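Local coordinates for malyl-CoA lyase/beta-methylmalyl-CoA lyase (Methylobacterium extorquens, PDB 5UGR), which belongs to the HpcH/HpaI aldolase/citrate lyase family, is built on a TIM barrel and binds a magnesium ion, at residues N147-A152 with L214-A219; G134-I139 with G252-H257; T10-R15 with R98-L103. All coordinates share one frame; numbering follows the deposited sequence.

Contact 1: N147-A152 with L214-A219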
ATOM      1  N   ASN A 147     -10.928  -8.374  -3.675  1.00 11.38           N
ATOM      2  CA  ASN A 147     -10.452  -7.086  -4.082  1.00 11.80           C
ATOM      3  C   ASN A 147     -11.589  -6.078  -4.280  1.00 12.19           C
ATOM      4  O   ASN A 147     -11.381  -5.023  -4.888  1.00 12.92           O
ATOM      5  CB  ASN A 147      -9.596  -7.212  -5.350  1.00 12.25           C
ATOM      6  CG  ASN A 147      -8.324  -7.964  -5.072  1.00 14.18           C
ATOM      7  OD1 ASN A 147      -7.436  -7.431  -4.411  1.00 18.04           O
ATOM      8  ND2 ASN A 147      -8.230  -9.152  -5.535  1.00 16.76           N
ATOM      9  N   VAL A 148     -12.775  -6.364  -3.716  1.00 11.57           N
ATOM     10  CA  VAL A 148     -13.949  -5.586  -4.109  1.00 11.84           C
ATOM     11  C   VAL A 148     -13.874  -4.124  -3.712  1.00 13.32           C
ATOM     12  O   VAL A 148     -14.345  -3.249  -4.453  1.00 12.72           O
ATOM     13  CB  VAL A 148     -15.242  -6.265  -3.603  1.00 12.96           C
ATOM     14  CG1 VAL A 148     -15.364  -6.316  -2.095  1.00 13.31           C
ATOM     15  CG2 VAL A 148     -16.480  -5.696  -4.281  1.00 13.56           C
ATOM     16  N   GLU A 149     -13.263  -3.828  -2.561  1.00 12.12           N
ATOM     17  CA  GLU A 149     -13.174  -2.461  -2.110  0.50 11.70           C
ATOM     18  C   GLU A 149     -12.288  -1.632  -3.028  1.00 12.55           C
ATOM     19  O   GLU A 149     -12.603  -0.484  -3.355  1.00 14.91           O
ATOM     20  CB  GLU A 149     -12.651  -2.399  -0.672  0.50 11.17           C
ATOM     21  CG  GLU A 149     -13.519  -3.125   0.337  0.50 10.38           C
ATOM     22  CD  GLU A 149     -13.255  -4.624   0.488  0.50 10.89           C
ATOM     23  OE1 GLU A 149     -12.294  -5.282  -0.173  0.50  9.23           O
ATOM     24  OE2 GLU A 149     -14.077  -5.148   1.315  0.50 10.18           O
ATOM     25  N   ALA A 150     -11.162  -2.210  -3.453  1.00 11.70           N
ATOM     26  CA  ALA A 150     -10.299  -1.573  -4.427  1.00 12.64           C
ATOM     27  C   ALA A 150     -10.929  -1.422  -5.798  1.00 12.42           C
ATOM     28  O   ALA A 150     -10.766  -0.370  -6.469  1.00 14.11           O
ATOM     29  CB  ALA A 150      -8.945  -2.329  -4.531  1.00 14.37           C
ATOM     30  N   ILE A 151     -11.675  -2.424  -6.204  1.00 11.15           N
ATOM     31  CA  ILE A 151     -12.373  -2.310  -7.508  1.00 11.07           C
ATOM     32  C   ILE A 151     -13.359  -1.155  -7.482  1.00 11.66           C
ATOM     33  O   ILE A 151     -13.572  -0.477  -8.484  1.00 12.59           O
ATOM     34  CB  ILE A 151     -13.053  -3.666  -7.861  1.00 11.75           C
ATOM     35  CG1 ILE A 151     -11.984  -4.745  -8.153  1.00 12.83           C
ATOM     36  CG2 ILE A 151     -14.014  -3.521  -9.030  1.00 13.43           C
ATOM     37  CD1 ILE A 151     -12.504  -6.169  -8.088  1.00 13.97           C
ATOM     38  N   ALA A 152     -13.970  -0.896  -6.318  1.00 11.81           N
ATOM     39  CA  ALA A 152     -14.998   0.125  -6.252  1.00 12.04           C
ATOM     40  C   ALA A 152     -14.525   1.546  -6.590  1.00 13.29           C
ATOM     41  O   ALA A 152     -15.362   2.381  -6.924  1.00 14.78           O
ATOM     42  CB  ALA A 152     -15.622   0.139  -4.848  1.00 13.44           C
ATOM     43  N   LEU A 214     -21.972  -4.932  -0.887  1.00 11.85           N
ATOM     44  CA  LEU A 214     -22.797  -3.786  -0.493  1.00 12.50           C
ATOM     45  C   LEU A 214     -21.966  -2.676   0.148  1.00 11.41           C
ATOM     46  O   LEU A 214     -22.100  -1.494  -0.196  1.00 12.62           O
ATOM     47  CB  LEU A 214     -23.883  -4.239   0.458  1.00 12.89           C
ATOM     48  CG  LEU A 214     -24.728  -3.130   1.133  1.00 16.42           C
ATOM     49  CD1 LEU A 214     -25.824  -2.701   0.232  1.00 18.91           C
ATOM     50  CD2 LEU A 214     -25.188  -3.547   2.477  1.00 25.58           C
ATOM     51  N   VAL A 215     -21.132  -3.043   1.118  1.00 11.51           N
ATOM     52  CA  VAL A 215     -20.314  -2.056   1.825  1.00 12.71           C
ATOM     53  C   VAL A 215     -19.378  -1.347   0.831  1.00 12.39           C
ATOM     54  O   VAL A 215     -19.249  -0.094   0.870  1.00 13.21           O
ATOM     55  CB  VAL A 215     -19.581  -2.679   3.029  1.00 13.86           C
ATOM     56  CG1 VAL A 215     -18.441  -1.746   3.531  1.00 13.41           C
ATOM     57  CG2 VAL A 215     -20.582  -3.012   4.110  1.00 15.04           C
ATOM     58  N   ALA A 216     -18.777  -2.090  -0.089  1.00 12.02           N
ATOM     59  CA  ALA A 216     -17.899  -1.452  -1.060  1.00 12.26           C
ATOM     60  C   ALA A 216     -18.699  -0.441  -1.889  1.00 12.23           C
ATOM     61  O   ALA A 216     -18.232   0.669  -2.194  1.00 13.53           O
ATOM     62  CB  ALA A 216     -17.260  -2.504  -1.957  1.00 12.90           C
ATOM     63  N   CYS A 217     -19.853  -0.867  -2.385  1.00 11.92           N
ATOM     64  CA  CYS A 217     -20.691   0.040  -3.179  1.00 11.92           C
ATOM     65  C   CYS A 217     -21.120   1.278  -2.441  1.00 12.95           C
ATOM     66  O   CYS A 217     -21.015   2.404  -2.950  1.00 13.45           O
ATOM     67  CB  CYS A 217     -21.957  -0.717  -3.652  1.00 13.02           C
ATOM     68  SG  CYS A 217     -21.638  -1.911  -4.988  1.00 14.10           S
ATOM     69  N   ARG A 218     -21.619   1.078  -1.236  1.00 12.88           N
ATOM     70  CA  ARG A 218     -22.194   2.199  -0.460  1.00 13.53           C
ATOM     71  C   ARG A 218     -21.108   3.138   0.073  1.00 13.52           C
ATOM     72  O   ARG A 218     -21.363   4.326   0.283  1.00 15.23           O
ATOM     73  CB  ARG A 218     -23.141   1.684   0.634  1.00 13.06           C
ATOM     74  CG  ARG A 218     -24.379   1.035   0.068  1.00 13.62           C
ATOM     75  CD  ARG A 218     -25.292   2.055  -0.546  1.00 15.33           C
ATOM     76  NE  ARG A 218     -26.589   1.494  -0.943  1.00 14.50           N
ATOM     77  CZ  ARG A 218     -27.318   1.944  -1.974  1.00 15.47           C
ATOM     78  NH1 ARG A 218     -26.862   2.899  -2.759  1.00 18.89           N
ATOM     79  NH2 ARG A 218     -28.470   1.388  -2.249  1.00 17.78           N
ATOM     80  N   ALA A 219     -19.882   2.612   0.294  1.00 12.41           N
ATOM     81  CA  ALA A 219     -18.775   3.453   0.692  1.00 13.26           C
ATOM     82  C   ALA A 219     -18.385   4.391  -0.443  1.00 13.28           C
ATOM     83  O   ALA A 219     -18.076   5.548  -0.185  1.00 14.96           O
ATOM     84  CB  ALA A 219     -17.583   2.616   1.061  1.00 13.24           C
TER
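The methyl of Ala216 is directed toward the helical turn 148-151 and meets Val148, the backbone of Glu149, and Ala152. Val148 and Ala152 lie one turn apart, and the Ala216 methyl sits beside both. From the Val148 side the touch is made by CG2, whose distance to Ala216 CB is 4.0 Å. A chi1 of 65° wedges CG1 between the backbone N and the carbonyl carbon of Val148 and leaves CG2 anti to N, the branch that faces Ala216. One turn further along, Ala152 CB approaches Ala216 CB to 4.2 Å and rests against Ala216 O at 3.8 Å. Ala216 CB also lies 4.1 Å from Glu149 CA and 3.9 Å from Val148 O. That carbonyl oxygen is already taken up by Ala152 N at 3.0 Å, so the methyl covers a satisfied backbone group. With such small side chains the backbones come close, the CA atoms of Glu149 and Ala216 being 4.9 Å apart. No hydrogen bond crosses between the segments. Glu149 leans its CG along this interface, and in one of its two conformers the carboxylate forms a salt bridge through OE1 with Arg212, one turn before Ala216.

The contact joins two elements on the outside of the TIM barrel: the short helix 148-151, between strands 134-139 and 158-163, and helix 207-220, which leads into strand 223-226. Beyond helix 207-220 lies a second subunit, with Val215 against its Tyr168 and Ala219 against its Ala146. Within the chain, Val148 and Cys217 both rest on Met161 of strand 158-163, while Ala152 packs on Tyr220 at the end of helix 207-220 and on Leu222 just after it.

Contact 2: G134-I139 with G252-H257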
ATOM      1  N   GLY A 134     -21.006   4.513 -19.098  1.00 13.38           N
ATOM      2  CA  GLY A 134     -20.745   4.115 -17.712  1.00 13.06           C
ATOM      3  C   GLY A 134     -20.394   2.645 -17.647  1.00 12.65           C
ATOM      4  O   GLY A 134     -20.741   1.886 -18.531  1.00 13.74           O
ATOM      5  N   PHE A 135     -19.827   2.243 -16.517  1.00 11.49           N
ATOM      6  CA  PHE A 135     -19.467   0.860 -16.279  1.00 11.83           C
ATOM      7  C   PHE A 135     -20.279   0.239 -15.127  1.00 11.99           C
ATOM      8  O   PHE A 135     -20.526   0.872 -14.051  1.00 12.66           O
ATOM      9  CB  PHE A 135     -17.997   0.683 -15.943  1.00 12.56           C
ATOM     10  CG  PHE A 135     -17.010   1.006 -17.044  1.00 12.81           C
ATOM     11  CD1 PHE A 135     -17.352   1.001 -18.397  1.00 13.26           C
ATOM     12  CD2 PHE A 135     -15.689   1.186 -16.733  1.00 13.34           C
ATOM     13  CE1 PHE A 135     -16.398   1.208 -19.370  1.00 14.21           C
ATOM     14  CE2 PHE A 135     -14.730   1.377 -17.722  1.00 13.36           C
ATOM     15  CZ  PHE A 135     -15.101   1.404 -19.063  1.00 14.84           C
ATOM     16  N   GLU A 136     -20.595  -1.029 -15.302  1.00 12.62           N
ATOM     17  CA  GLU A 136     -21.037  -1.902 -14.217  1.00 12.22           C
ATOM     18  C   GLU A 136     -20.000  -3.038 -14.193  1.00 11.43           C
ATOM     19  O   GLU A 136     -19.523  -3.486 -15.225  1.00 12.26           O
ATOM     20  CB  GLU A 136     -22.430  -2.483 -14.484  1.00 13.72           C
ATOM     21  CG  GLU A 136     -22.965  -3.431 -13.418  1.00 13.08           C
ATOM     22  CD  GLU A 136     -24.408  -3.900 -13.788  1.00 14.39           C
ATOM     23  OE1 GLU A 136     -25.253  -2.990 -14.059  1.00 15.22           O
ATOM     24  OE2 GLU A 136     -24.628  -5.159 -13.833  1.00 14.39           O
ATOM     25  N   VAL A 137     -19.642  -3.493 -12.988  1.00 11.42           N
ATOM     26  CA  VAL A 137     -18.746  -4.636 -12.835  1.00 12.86           C
ATOM     27  C   VAL A 137     -19.457  -5.791 -12.206  1.00 12.89           C
ATOM     28  O   VAL A 137     -20.245  -5.634 -11.287  1.00 14.21           O
ATOM     29  CB  VAL A 137     -17.481  -4.265 -12.058  1.00 16.70           C
ATOM     30  CG1 VAL A 137     -16.616  -3.279 -12.807  1.00 16.33           C
ATOM     31  CG2 VAL A 137     -17.777  -3.876 -10.707  1.00 21.60           C
ATOM     32  N   LEU A 138     -19.160  -6.972 -12.704  1.00 12.30           N
ATOM     33  CA  LEU A 138     -19.602  -8.214 -12.086  1.00 12.29           C
ATOM     34  C   LEU A 138     -18.559  -8.710 -11.099  1.00 12.21           C
ATOM     35  O   LEU A 138     -17.367  -8.903 -11.476  1.00 12.83           O
ATOM     36  CB  LEU A 138     -19.847  -9.272 -13.159  1.00 13.91           C
ATOM     37  CG  LEU A 138     -21.297  -9.553 -13.474  1.00 13.14           C
ATOM     38  CD1 LEU A 138     -21.480 -10.076 -14.880  1.00 14.80           C
ATOM     39  CD2 LEU A 138     -21.905 -10.472 -12.452  1.00 14.00           C
ATOM     40  N   ILE A 139     -18.991  -8.872  -9.846  1.00 11.65           N
ATOM     41  CA  ILE A 139     -18.195  -9.526  -8.796  1.00 12.87           C
ATOM     42  C   ILE A 139     -18.765 -10.938  -8.738  1.00 11.59           C
ATOM     43  O   ILE A 139     -19.873 -11.182  -8.192  1.00 13.19           O
ATOM     44  CB  ILE A 139     -18.296  -8.755  -7.476  1.00 12.86           C
ATOM     45  CG1 ILE A 139     -17.875  -7.299  -7.637  1.00 12.74           C
ATOM     46  CG2 ILE A 139     -17.471  -9.475  -6.402  1.00 14.87           C
ATOM     47  CD1 ILE A 139     -16.469  -7.073  -8.033  1.00 14.62           C
ATOM     48  N   GLY A 252     -31.376  -3.239  -6.709  1.00 14.00           N
ATOM     49  CA  GLY A 252     -32.055  -3.971  -7.781  1.00 13.70           C
ATOM     50  C   GLY A 252     -31.561  -5.374  -7.908  1.00 13.46           C
ATOM     51  O   GLY A 252     -30.668  -5.804  -7.149  1.00 15.09           O
ATOM     52  N   LYS A 253     -32.168  -6.117  -8.844  1.00 13.78           N
ATOM     53  CA  LYS A 253     -31.845  -7.527  -9.041  1.00 13.39           C
ATOM     54  C   LYS A 253     -32.035  -7.900 -10.501  1.00 13.84           C
ATOM     55  O   LYS A 253     -32.880  -7.322 -11.245  1.00 14.73           O
ATOM     56  CB  LYS A 253     -32.715  -8.439  -8.167  1.00 14.13           C
ATOM     57  CG  LYS A 253     -32.355  -9.922  -8.145  1.00 13.74           C
ATOM     58  CD  LYS A 253     -33.089 -10.701  -7.079  1.00 15.77           C
ATOM     59  CE  LYS A 253     -32.828 -12.189  -7.133  1.00 15.75           C
ATOM     60  NZ  LYS A 253     -31.374 -12.478  -7.049  1.00 14.42           N
ATOM     61  N   TRP A 254     -31.221  -8.894 -10.916  1.00 13.62           N
ATOM     62  CA  TRP A 254     -31.364  -9.403 -12.256  1.00 14.80           C
ATOM     63  C   TRP A 254     -32.698 -10.131 -12.467  1.00 14.89           C
ATOM     64  O   TRP A 254     -33.214 -10.790 -11.583  1.00 15.61           O
ATOM     65  CB  TRP A 254     -30.244 -10.371 -12.627  1.00 14.44           C
ATOM     66  CG  TRP A 254     -28.893  -9.741 -12.768  1.00 13.99           C
ATOM     67  CD1 TRP A 254     -28.425  -8.564 -12.219  1.00 13.35           C
ATOM     68  CD2 TRP A 254     -27.795 -10.332 -13.443  1.00 12.93           C
ATOM     69  NE1 TRP A 254     -27.108  -8.384 -12.557  1.00 13.63           N
ATOM     70  CE2 TRP A 254     -26.685  -9.462 -13.303  1.00 13.21           C
ATOM     71  CE3 TRP A 254     -27.644 -11.510 -14.148  1.00 14.48           C
ATOM     72  CZ2 TRP A 254     -25.452  -9.760 -13.854  1.00 15.13           C
ATOM     73  CZ3 TRP A 254     -26.439 -11.814 -14.697  1.00 16.94           C
ATOM     74  CH2 TRP A 254     -25.334 -10.956 -14.542  1.00 16.08           C
ATOM     75  N   ALA A 255     -33.149 -10.042 -13.718  1.00 15.18           N
ATOM     76  CA  ALA A 255     -34.191 -10.880 -14.273  1.00 15.68           C
ATOM     77  C   ALA A 255     -33.567 -11.678 -15.424  1.00 16.95           C
ATOM     78  O   ALA A 255     -33.001 -11.108 -16.366  1.00 18.44           O
ATOM     79  CB  ALA A 255     -35.379 -10.046 -14.747  1.00 18.34           C
ATOM     80  N   ILE A 256     -33.679 -12.980 -15.335  1.00 18.44           N
ATOM     81  CA  ILE A 256     -33.203 -13.858 -16.413  1.00 20.69           C
ATOM     82  C   ILE A 256     -34.363 -14.630 -17.037  1.00 22.95           C
ATOM     83  O   ILE A 256     -34.147 -15.492 -17.900  1.00 28.50           O
ATOM     84  CB  ILE A 256     -32.032 -14.786 -15.988  1.00 20.72           C
ATOM     85  CG1 ILE A 256     -32.405 -15.706 -14.849  1.00 22.67           C
ATOM     86  CG2 ILE A 256     -30.771 -13.990 -15.626  1.00 23.53           C
ATOM     87  CD1 ILE A 256     -31.399 -16.853 -14.692  1.00 23.46           C
ATOM     88  N   HIS A 257     -35.573 -14.313 -16.618  1.00 20.42           N
ATOM     89  CA  HIS A 257     -36.832 -14.807 -17.218  1.00 21.39           C
ATOM     90  C   HIS A 257     -37.810 -13.671 -17.116  1.00 21.39           C
ATOM     91  O   HIS A 257     -37.803 -12.918 -16.121  1.00 20.95           O
ATOM     92  CB  HIS A 257     -37.331 -15.976 -16.410  1.00 23.40           C
ATOM     93  CG  HIS A 257     -38.544 -16.631 -16.973  1.00 30.09           C
ATOM     94  ND1 HIS A 257     -39.837 -16.244 -16.651  1.00 32.73           N
ATOM     95  CD2 HIS A 257     -38.664 -17.666 -17.830  1.00 30.96           C
ATOM     96  CE1 HIS A 257     -40.693 -17.010 -17.299  1.00 32.00           C
ATOM     97  NE2 HIS A 257     -40.011 -17.885 -18.024  1.00 42.21           N
TER
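Trp254 NE1 and Glu136 OE2, which face each other across the barrel interior, both hydrogen-bond to Ser162 OG, the serine accepting from the indole. Glu136 OE2 and Trp254 NE1 are themselves 4.3 Å apart, too far for a direct bond, so the serine hydroxyl of strand 158-163 is what couples them. Glu136 reaches inward with a fully extended chain (chi1 179°, chi2 178°).

The apolar half of the contact is carried by Leu138, two residues further along the same strand, against the six-membered part of the Trp254 indole, to which Phe40 adds an edge-to-face contact. The two leucine methyls meet the CZ2-CH2 side of the ring differently. Leu138 CD1 comes in at the edge, in the ring plane, 4.0 Å from Trp254 CH2, whereas Leu138 CD2 approaches at a slant and reaches Trp254 CZ2 at 3.9 Å. The leucine has an unusual chi1 of -105°, well away from a staggered value, with both methyls directed at the tryptophan. The side chain of Leu138 is about 5 Å from a bound magnesium ion, so this packing lies next to the metal; Asp45, Glu140 and Asp167 make up the magnesium site.

Strands 134-139 and 252-255 are the fifth and eighth of the parallel barrel and are not neighbours; the side chains span a gap of 11.8 Å between Leu138 CA and Trp254 CA. Glu136 and Leu138 also pack on Leu103 of strand 101-104, and Glu136 on Ala160 of strand 158-163. On the outer surface, Phe135 and Val137 lie against helix 110-127.

Contact 3: T10-R15 with R98-L103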
ATOM      1  N   THR A  10     -23.510   8.535 -11.296  1.00 20.50           N
ATOM      2  CA  THR A  10     -24.678   8.916 -12.071  1.00 21.28           C
ATOM      3  C   THR A  10     -25.915   8.210 -11.575  1.00 18.39           C
ATOM      4  O   THR A  10     -25.898   6.967 -11.560  1.00 21.38           O
ATOM      5  CB  THR A  10     -24.412   8.449 -13.550  1.00 22.65           C
ATOM      6  OG1 THR A  10     -23.221   9.122 -14.053  1.00 25.60           O
ATOM      7  CG2 THR A  10     -25.532   8.844 -14.404  1.00 31.55           C
ATOM      8  N   PRO A  11     -26.999   8.931 -11.191  0.50 20.70           N
ATOM      9  CA  PRO A  11     -28.113   8.289 -10.449  0.50 18.54           C
ATOM     10  C   PRO A  11     -29.261   7.665 -11.295  0.50 20.36           C
ATOM     11  O   PRO A  11     -30.342   8.252 -11.375  0.50 23.05           O
ATOM     12  CB  PRO A  11     -28.644   9.433  -9.570  0.50 21.49           C
ATOM     13  CG  PRO A  11     -28.370  10.675 -10.361  0.50 23.20           C
ATOM     14  CD  PRO A  11     -27.143  10.397 -11.219  0.50 21.41           C
ATOM     15  N   ARG A  12     -29.083   6.457 -11.785  1.00 18.21           N
ATOM     16  CA  ARG A  12     -30.068   5.773 -12.655  1.00 15.68           C
ATOM     17  C   ARG A  12     -30.978   4.912 -11.830  1.00 16.16           C
ATOM     18  O   ARG A  12     -30.573   4.352 -10.795  1.00 18.23           O
ATOM     19  CB  ARG A  12     -29.377   4.880 -13.664  1.00 15.57           C
ATOM     20  CG  ARG A  12     -28.268   5.551 -14.471  1.00 14.95           C
ATOM     21  CD  ARG A  12     -27.706   4.663 -15.563  1.00 15.34           C
ATOM     22  NE  ARG A  12     -26.446   5.163 -16.092  1.00 15.47           N
ATOM     23  CZ  ARG A  12     -26.240   5.641 -17.316  1.00 15.78           C
ATOM     24  NH1 ARG A  12     -27.245   5.877 -18.192  1.00 17.85           N
ATOM     25  NH2 ARG A  12     -25.020   5.937 -17.650  1.00 16.38           N
ATOM     26  N   LEU A  13     -32.198   4.717 -12.362  1.00 16.63           N
ATOM     27  CA  LEU A  13     -33.160   3.768 -11.824  1.00 17.19           C
ATOM     28  C   LEU A  13     -32.750   2.372 -12.276  1.00 17.11           C
ATOM     29  O   LEU A  13     -32.465   2.144 -13.435  1.00 18.39           O
ATOM     30  CB  LEU A  13     -34.570   4.107 -12.319  1.00 20.07           C
ATOM     31  CG  LEU A  13     -35.660   3.204 -11.814  1.00 21.60           C
ATOM     32  CD1 LEU A  13     -35.914   3.368 -10.343  1.00 21.90           C
ATOM     33  CD2 LEU A  13     -36.961   3.544 -12.533  1.00 22.95           C
ATOM     34  N   HIS A  14     -32.609   1.460 -11.332  1.00 16.02           N
ATOM     35  CA  HIS A  14     -31.977   0.170 -11.574  1.00 15.33           C
ATOM     36  C   HIS A  14     -32.618  -0.939 -10.723  1.00 17.00           C
ATOM     37  O   HIS A  14     -31.936  -1.712 -10.050  1.00 20.87           O
ATOM     38  CB  HIS A  14     -30.489   0.347 -11.263  1.00 15.59           C
ATOM     39  CG  HIS A  14     -29.605  -0.705 -11.798  1.00 14.63           C
ATOM     40  ND1 HIS A  14     -28.262  -0.475 -12.038  1.00 16.52           N
ATOM     41  CD2 HIS A  14     -29.834  -1.985 -12.144  1.00 16.38           C
ATOM     42  CE1 HIS A  14     -27.722  -1.565 -12.534  1.00 15.95           C
ATOM     43  NE2 HIS A  14     -28.649  -2.498 -12.582  1.00 15.26           N
ATOM     44  N   ARG A  15     -33.938  -1.020 -10.735  1.00 15.68           N
ATOM     45  CA  ARG A  15     -34.646  -2.053  -9.968  1.00 14.84           C
ATOM     46  C   ARG A  15     -34.523  -3.460 -10.558  1.00 14.68           C
ATOM     47  O   ARG A  15     -34.458  -4.467  -9.840  1.00 15.46           O
ATOM     48  CB  ARG A  15     -36.125  -1.683  -9.835  1.00 15.97           C
ATOM     49  CG  ARG A  15     -36.414  -0.365  -9.163  1.00 17.02           C
ATOM     50  CD  ARG A  15     -37.825   0.081  -9.390  1.00 16.70           C
ATOM     51  NE  ARG A  15     -38.136   0.211 -10.795  1.00 18.73           N
ATOM     52  CZ  ARG A  15     -39.370   0.286 -11.289  1.00 19.61           C
ATOM     53  NH1 ARG A  15     -40.444   0.274 -10.503  1.00 22.81           N
ATOM     54  NH2 ARG A  15     -39.545   0.394 -12.584  1.00 20.93           N
ATOM     55  N   ARG A  98     -26.358   4.532 -29.196  1.00 19.23           N
ATOM     56  CA  ARG A  98     -27.425   4.205 -28.228  1.00 18.33           C
ATOM     57  C   ARG A  98     -26.916   3.534 -26.966  1.00 17.36           C
ATOM     58  O   ARG A  98     -27.545   3.593 -25.933  1.00 19.25           O
ATOM     59  CB  ARG A  98     -28.543   3.389 -28.883  1.00 20.21           C
ATOM     60  CG  ARG A  98     -29.725   3.012 -27.988  1.00 20.65           C
ATOM     61  CD  ARG A  98     -30.425   4.247 -27.496  1.00 21.53           C
ATOM     62  NE  ARG A  98     -31.516   4.014 -26.577  1.00 23.35           N
ATOM     63  CZ  ARG A  98     -31.330   3.797 -25.263  1.00 20.22           C
ATOM     64  NH1 ARG A  98     -30.094   3.675 -24.766  1.00 19.58           N
ATOM     65  NH2 ARG A  98     -32.387   3.654 -24.461  1.00 21.54           N
ATOM     66  N   LEU A  99     -25.780   2.849 -27.066  1.00 16.16           N
ATOM     67  CA  LEU A  99     -25.230   2.169 -25.893  1.00 15.93           C
ATOM     68  C   LEU A  99     -24.999   3.166 -24.768  1.00 13.94           C
ATOM     69  O   LEU A  99     -24.366   4.208 -24.957  1.00 16.98           O
ATOM     70  CB  LEU A  99     -23.936   1.463 -26.277  1.00 15.72           C
ATOM     71  CG  LEU A  99     -23.371   0.549 -25.206  1.00 14.58           C
ATOM     72  CD1 LEU A  99     -24.257  -0.634 -24.886  1.00 16.28           C
ATOM     73  CD2 LEU A  99     -21.948   0.125 -25.578  1.00 16.98           C
ATOM     74  N   ASP A 100     -25.455   2.764 -23.562  1.00 14.84           N
ATOM     75  CA  ASP A 100     -25.253   3.559 -22.374  1.00 13.57           C
ATOM     76  C   ASP A 100     -24.090   3.076 -21.468  1.00 14.60           C
ATOM     77  O   ASP A 100     -23.391   3.910 -20.853  1.00 14.86           O
ATOM     78  CB  ASP A 100     -26.518   3.603 -21.525  1.00 14.58           C
ATOM     79  CG  ASP A 100     -27.706   4.250 -22.258  1.00 15.47           C
ATOM     80  OD1 ASP A 100     -27.517   5.397 -22.765  1.00 16.38           O
ATOM     81  OD2 ASP A 100     -28.773   3.595 -22.287  1.00 16.76           O
ATOM     82  N   MET A 101     -23.930   1.747 -21.379  1.00 13.71           N
ATOM     83  CA  MET A 101     -23.016   1.192 -20.392  1.00 13.73           C
ATOM     84  C   MET A 101     -22.394  -0.096 -20.881  1.00 13.39           C
ATOM     85  O   MET A 101     -22.929  -0.764 -21.773  1.00 14.26           O
ATOM     86  CB  MET A 101     -23.754   0.903 -19.078  1.00 14.13           C
ATOM     87  CG  MET A 101     -24.285   2.175 -18.355  1.00 16.45           C
ATOM     88  SD  MET A 101     -24.959   1.818 -16.715  1.00 17.17           S
ATOM     89  CE  MET A 101     -23.415   1.449 -15.862  1.00 16.81           C
ATOM     90  N   ILE A 102     -21.268  -0.432 -20.255  1.00 13.06           N
ATOM     91  CA  ILE A 102     -20.619  -1.736 -20.454  1.00 13.38           C
ATOM     92  C   ILE A 102     -20.553  -2.470 -19.106  1.00 12.51           C
ATOM     93  O   ILE A 102     -20.186  -1.842 -18.087  1.00 12.69           O
ATOM     94  CB  ILE A 102     -19.194  -1.551 -21.025  1.00 12.43           C
ATOM     95  CG1 ILE A 102     -19.272  -1.043 -22.474  1.00 13.93           C
ATOM     96  CG2 ILE A 102     -18.397  -2.847 -20.951  1.00 13.65           C
ATOM     97  CD1 ILE A 102     -17.958  -0.603 -23.081  1.00 16.59           C
ATOM     98  N   LEU A 103     -21.004  -3.712 -19.126  1.00 12.66           N
ATOM     99  CA  LEU A 103     -20.930  -4.643 -18.000  1.00 11.46           C
ATOM    100  C   LEU A 103     -19.673  -5.517 -18.230  1.00 13.13           C
ATOM    101  O   LEU A 103     -19.578  -6.278 -19.203  1.00 13.19           O
ATOM    102  CB  LEU A 103     -22.202  -5.480 -17.872  1.00 13.15           C
ATOM    103  CG  LEU A 103     -22.192  -6.660 -16.914  1.00 13.64           C
ATOM    104  CD1 LEU A 103     -21.736  -6.229 -15.518  1.00 13.98           C
ATOM    105  CD2 LEU A 103     -23.580  -7.275 -16.853  1.00 14.19           C
TER
HETATM  106  O   HOH W   1     -23.948   6.589 -20.446  1.00 17.85           O
HETATM  107  O   HOH W   2     -26.697   7.180 -20.860  1.00 19.16           O
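Arg12 leaves the backbone with CG anti to the carbonyl carbon (chi1 -51°) and then runs extended from CG to NE, which carries its guanidinium past Met101, while Met101 bends at its last torsion (chi3 71°). The two side chains slide by each other in opposite directions. Met101 SD lies over one face of the guanidinium, 3.7 Å from Arg12 NE, and Met101 CG covers the same face 3.8 Å above the plane, displaced toward the rim near NH2.

In the TIM barrel this is the amino-terminal end of the strands: residues 10-15 form the loop entering the first strand, and Asp100 and Met101 lie at the amino-terminal side of strand 101-104. Arg12 NE makes its salt bridge with Glu159, at the start of strand 158-163.

The rim of the guanidinium meets Asp100 through water. One water, in the guanidinium plane, accepts from Arg12 NH2 at 3.1 Å and donates to Asp100 O; another, also in plane, accepts from Arg12 NH1 at 3.0 Å and donates to Asp100 OD1 at 2.7 Å. Arg12 NH1 and Asp100 OD1 stay 4.6 Å apart, so the link runs through water; the planes of the two groups are 43° apart. The aspartate has further partners: Arg98 NH1 bridges to Asp100 OD2 at 2.8 Å, from above the carboxylate plane, and Lys131 pairs with Asp100 OD1.

How the contacts relate
From the N terminus, contact 3 comes first: the loop 10-15 meets 98-103 and closes a loop holding the first three barrel strands. It is complete before contact 2 opens at 134-139, so the two are in series. Contact 2 closes only at 252-257, the last strand of the barrel, and contact 1, between 147-152 and 214-219, is nested within that loop. Contacts 2 and 3 are joined directly, since strands 101-104 and 134-139 pair side by side. Contact 1 reaches contact 2 from outside the barrel, where Val148 and Ile151 pack on Ile139. Contacts 1 and 3 do not touch, their nearest atoms being about 9 Å apart.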